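PDB 6ZMV: muramidase from Trichobolus zukalii, which hydrolyses the beta-1,4 bonds between N-acetylmuramic acid and N-acetylglucosamine in bacterial peptidoglycan, as a fungal lysozyme of glycoside hydrolase family 25. Local coordinates for residues 28-31 / 36-39; 75-80 / 121-126. All coordinates share one frame; numbering follows the deposited sequence.

Interaction 1 (28-31 / 36-39)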
# COMPACT_ATOMS: atom_id res chain seq x y z
N ILE A 28 2.93 1.69 -7.00
CA ILE A 28 2.41 0.62 -6.13
C ILE A 28 1.32 -0.09 -6.94
O ILE A 28 0.49 0.55 -7.54
CB ILE A 28 1.87 1.16 -4.78
CG1 ILE A 28 2.74 2.24 -4.20
CG2 ILE A 28 1.65 0.02 -3.81
CD1 ILE A 28 2.24 2.90 -2.93
N ILE A 29 1.43 -1.41 -7.00
CA ILE A 29 0.69 -2.25 -7.97
C ILE A 29 -0.17 -3.30 -7.29
O ILE A 29 0.34 -4.05 -6.45
CB ILE A 29 1.70 -2.93 -8.92
CG1 ILE A 29 2.60 -1.94 -9.62
CG2 ILE A 29 0.96 -3.82 -9.89
CD1 ILE A 29 3.80 -2.58 -10.21
N LYS A 30 -1.46 -3.32 -7.62
CA LYS A 30 -2.31 -4.32 -6.95
C LYS A 30 -1.80 -5.72 -7.29
O LYS A 30 -1.68 -6.08 -8.46
CB LYS A 30 -3.75 -4.23 -7.41
CG LYS A 30 -4.68 -5.11 -6.61
CD LYS A 30 -6.16 -4.85 -6.91
CE LYS A 30 -7.07 -5.64 -6.00
NZ LYS A 30 -8.47 -5.27 -6.21
N ALA A 31 -1.63 -6.53 -6.24
CA ALA A 31 -1.26 -7.94 -6.37
C ALA A 31 -2.43 -8.85 -6.12
O ALA A 31 -2.69 -9.80 -6.93
CB ALA A 31 -0.09 -8.25 -5.49
N THR A 36 -8.46 -15.26 -2.60
CA THR A 36 -8.57 -16.03 -3.88
C THR A 36 -8.24 -15.20 -5.10
O THR A 36 -8.07 -15.77 -6.13
CB THR A 36 -9.94 -16.70 -4.01
OG1 THR A 36 -10.88 -15.64 -4.03
CG2 THR A 36 -10.22 -17.70 -2.93
N TYR A 37 -8.16 -13.89 -5.01
CA TYR A 37 -8.04 -13.08 -6.23
C TYR A 37 -6.61 -12.60 -6.41
O TYR A 37 -6.04 -11.92 -5.54
CB TYR A 37 -8.97 -11.88 -6.15
CG TYR A 37 -8.83 -10.95 -7.34
CD1 TYR A 37 -9.44 -11.23 -8.52
CD2 TYR A 37 -8.04 -9.81 -7.25
CE1 TYR A 37 -9.33 -10.37 -9.61
CE2 TYR A 37 -7.88 -8.96 -8.32
CZ TYR A 37 -8.58 -9.21 -9.49
OH TYR A 37 -8.42 -8.36 -10.56
N THR A 38 -6.06 -12.94 -7.56
CA THR A 38 -4.80 -12.32 -8.03
C THR A 38 -5.13 -11.36 -9.16
O THR A 38 -5.92 -11.64 -10.05
CB THR A 38 -3.80 -13.39 -8.47
OG1 THR A 38 -4.35 -14.17 -9.51
CG2 THR A 38 -3.32 -14.26 -7.33
N ASP A 39 -4.54 -10.18 -9.10
CA ASP A 39 -4.77 -9.16 -10.14
C ASP A 39 -4.08 -9.64 -11.41
O ASP A 39 -2.85 -9.84 -11.43
CB ASP A 39 -4.31 -7.82 -9.67
CG ASP A 39 -4.60 -6.71 -10.65
OD1 ASP A 39 -4.08 -6.82 -11.80
OD2 ASP A 39 -5.26 -5.73 -10.25
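Asp-39 N donates to Ala-31 O (2.9 Å), the one backbone hydrogen bond between 28-31 and 36-39, in the antiparallel hairpin of strands 26-33 and 37-38. The bond is nearly straight at the hydrogen, 172°, yet its donor sits well above the carbonyl plane of Ala-31. A weaker CA-H...O contact reaches the same acceptor, with Thr-38 CA 3.5 Å from Ala-31 O, so one carbonyl oxygen receives two neighbouring residues of the hairpin.

The van der Waals part belongs to Lys-30. Its aliphatic chain crosses the Asp-39 side chain at about a right angle, and CB, CG and CD all pass by one carboxylate oxygen, with Lys-30 CB 3.5 Å from Asp-39 OD2. Beyond CG the lysine stays extended, which carries CE to the Tyr-37 ring, where it meets CE2 obliquely at 4.1 Å. Asp-39 has CG anti to the backbone N (chi1 -176°), which lays CG and OD2 against the lysine chain. The course of the backbone itself brings Asp-39 CB to 3.4 Å from Lys-30 O.

The polar ends find their partners outside the two segments. Asp-39 OD2 accepts a hydrogen bond from His-9 N, while OD1 caps Val-41 N at the turn leading into helix 42-51; Lys-30 NZ turns to a salt bridge with Glu-33 on its own strand. Replacing Asp-39 by an alanine would probably leave His-9 N and Val-41 N without these acceptors and uncover the flank of the Lys-30 chain.

Lys-30 NZ and Asp-39 OD2 remain 5.2 Å apart, too far for a direct ion pair. Their opposite charges may still favour each other, but the carboxylate's hydrogen bonds named here go to backbone N-H groups, tying the hairpin to His-9 and to the start of the next helix.

Interaction 2 (75-80 / 121-126). With SO4 (sulfate ion), chain G.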
# COMPACT_ATOMS: atom_id res chain seq x y z
N PHE A 75 -1.05 -15.25 1.28
CA PHE A 75 -1.53 -15.19 -0.10
C PHE A 75 -0.87 -14.03 -0.85
O PHE A 75 -0.38 -14.19 -1.96
CB PHE A 75 -3.06 -15.13 -0.10
CG PHE A 75 -3.64 -15.09 -1.47
CD1 PHE A 75 -3.49 -16.16 -2.35
CD2 PHE A 75 -4.47 -14.05 -1.84
CE1 PHE A 75 -4.08 -16.10 -3.60
CE2 PHE A 75 -5.01 -13.96 -3.11
CZ PHE A 75 -4.81 -14.99 -3.98
N PHE A 76 -0.86 -12.87 -0.23
CA PHE A 76 -0.20 -11.67 -0.80
C PHE A 76 1.28 -11.96 -1.08
O PHE A 76 1.80 -11.69 -2.14
CB PHE A 76 -0.39 -10.51 0.14
CG PHE A 76 0.35 -9.26 -0.21
CD1 PHE A 76 0.27 -8.69 -1.45
CD2 PHE A 76 1.11 -8.64 0.75
CE1 PHE A 76 0.92 -7.51 -1.73
CE2 PHE A 76 1.76 -7.43 0.50
CZ PHE A 76 1.62 -6.86 -0.76
N PHE A 77 1.95 -12.48 -0.05
CA PHE A 77 3.39 -12.67 -0.12
C PHE A 77 3.76 -13.62 -1.26
O PHE A 77 4.78 -13.33 -1.94
CB PHE A 77 3.88 -13.19 1.23
CG PHE A 77 5.37 -13.44 1.26
CD1 PHE A 77 6.25 -12.36 1.35
CD2 PHE A 77 5.87 -14.73 1.13
CE1 PHE A 77 7.61 -12.59 1.36
CE2 PHE A 77 7.22 -14.97 1.21
CZ PHE A 77 8.08 -13.90 1.28
N LYS A 78 2.95 -14.65 -1.44
CA LYS A 78 3.20 -15.70 -2.46
C LYS A 78 2.91 -15.18 -3.86
O LYS A 78 3.28 -15.80 -4.82
CB LYS A 78 2.42 -16.97 -2.13
CG LYS A 78 2.99 -17.69 -0.93
CD LYS A 78 2.06 -18.75 -0.32
N ASN A 79 2.17 -14.07 -4.00
CA ASN A 79 1.58 -13.65 -5.30
C ASN A 79 1.93 -12.19 -5.62
O ASN A 79 1.10 -11.47 -6.18
CB ASN A 79 0.08 -13.89 -5.32
CG ASN A 79 -0.20 -15.38 -5.38
OD1 ASN A 79 -0.02 -16.00 -6.43
ND2 ASN A 79 -0.60 -15.94 -4.28
N GLY A 80 3.09 -11.72 -5.21
CA GLY A 80 3.55 -10.40 -5.63
C GLY A 80 3.98 -9.50 -4.49
O GLY A 80 4.56 -8.44 -4.77
N ASN A 121 2.23 -8.82 11.23
CA ASN A 121 3.28 -9.65 11.83
C ASN A 121 3.56 -10.83 10.92
O ASN A 121 4.72 -11.22 10.79
CB ASN A 121 2.90 -10.06 13.24
CG ASN A 121 3.07 -8.91 14.21
OD1 ASN A 121 4.19 -8.44 14.43
ND2 ASN A 121 1.98 -8.42 14.77
N ARG A 122 2.56 -11.45 10.30
CA ARG A 122 2.84 -12.52 9.34
C ARG A 122 3.71 -12.00 8.19
O ARG A 122 4.70 -12.66 7.81
CB ARG A 122 1.54 -13.10 8.80
CG ARG A 122 1.72 -14.36 8.00
CD ARG A 122 2.43 -15.47 8.74
NE ARG A 122 2.35 -16.68 7.96
CZ ARG A 122 2.51 -17.88 8.47
NH1 ARG A 122 2.81 -18.06 9.74
NH2 ARG A 122 2.42 -18.91 7.66
N TYR A 123 3.39 -10.83 7.66
CA TYR A 123 4.19 -10.24 6.57
C TYR A 123 5.62 -9.98 7.03
O TYR A 123 6.57 -10.25 6.24
CB TYR A 123 3.49 -8.98 6.03
CG TYR A 123 4.20 -8.45 4.81
CD1 TYR A 123 3.89 -8.96 3.57
CD2 TYR A 123 5.22 -7.49 4.93
CE1 TYR A 123 4.59 -8.54 2.46
CE2 TYR A 123 5.90 -7.06 3.81
CZ TYR A 123 5.62 -7.62 2.57
OH TYR A 123 6.29 -7.12 1.43
N LYS A 124 5.81 -9.50 8.25
CA LYS A 124 7.13 -9.27 8.81
C LYS A 124 7.95 -10.55 8.85
O LYS A 124 9.12 -10.51 8.45
CB LYS A 124 6.97 -8.66 10.20
CG LYS A 124 8.20 -8.53 11.08
CD LYS A 124 9.14 -7.51 10.66
CE LYS A 124 10.24 -7.35 11.68
NZ LYS A 124 11.34 -6.53 11.13
N THR A 125 7.39 -11.65 9.34
CA THR A 125 8.22 -12.88 9.40
C THR A 125 8.50 -13.38 8.00
O THR A 125 9.59 -13.93 7.79
CB THR A 125 7.62 -13.94 10.31
OG1 THR A 125 8.67 -14.86 10.60
CG2 THR A 125 6.40 -14.62 9.74
N LEU A 126 7.57 -13.24 7.05
CA LEU A 126 7.79 -13.81 5.70
C LEU A 126 8.82 -12.97 4.94
O LEU A 126 9.70 -13.57 4.25
CB LEU A 126 6.46 -13.78 4.95
CG LEU A 126 5.43 -14.77 5.43
CD1 LEU A 126 4.11 -14.54 4.71
CD2 LEU A 126 5.91 -16.22 5.28
S SO4 G . 11.41 -2.93 9.35
O1 SO4 G . 10.54 -4.00 9.79
O2 SO4 G . 10.68 -2.31 8.29
O3 SO4 G . 11.57 -2.02 10.45
O4 SO4 G . 12.68 -3.41 8.85
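Phe-77 lies against Leu-126 and Tyr-123 where two helices on the outside of the family's TIM-barrel-type fold, 69-78 and 109-127, pack side by side. From its backbone the phenylalanine points toward the second helix, and CG stands anti to the backbone N (chi1 179°), which carries the ring over to helix 109-127. At the root, Phe-77 CB touches Leu-126 CD1 at 3.7 Å. CG is shared between Leu-126 CD1 and CB, and the ring beyond it spreads over the leucine: Leu-126 CB stands 3.7 Å from the ring centroid, only 4° off the normal, a CH-pi contact centred on one face. CD1 takes a second neighbour, Tyr-123 CE1, which approaches at the ring edge. CD2 and CE2 lie against Leu-126 CB like the rest of the ring, and CE1 also nears the leucine C and O. The tip goes furthest along that backbone, with Phe-77 CZ 3.4 Å from Leu-126 O.

One residue earlier, Phe-76 meets Tyr-123 through the same CE1 and its neighbour CD1. The two rings are inclined by 30° and slid apart, with centroids 5.7 Å from each other, so they barely overlap and touch mainly through Phe-76 CE2 and Tyr-123 CE1 at 3.6 Å. The tyrosine hydroxyl is held by Gly-81 O and Gly-92 N, which should help fix its ring against both phenylalanines. In one of its two conformers Arg-122 adds a salt bridge to Asp-74.

The Asn-79 side chain turns back to Phe-75, ND2 donating to Phe-75 O. On helix 109-127, Lys-124 reaches away from the interface to a sulfate, probably from the crystallisation liquor, which also accepts a hydrogen bond from Tyr-130 N; Lys-124 NZ lies 3.0 Å from sulfate O1.

How the interactions relate
From the N terminus, the chain leaves strand 26-33 and turns back as strand 37-38, and interaction 1 closes this small hairpin loop before the chain enters helix 42-51. After strand 55-61 and helix 69-78, the chain passes through strand 93-95 to helix 109-127, where interaction 2 closes a loop of forty residues. The two contacts follow in series, neither nested nor crossed, their centres about 13 Å apart. They nevertheless meet: the Phe-75 ring packs on the hairpin, with CE2 3.3 Å from Tyr-37 O, and Ala-31 CB lies near Asn-79 O. Helix 69-78 thus bridges a barrel strand with its hairpin extension and the neighbouring outer helix.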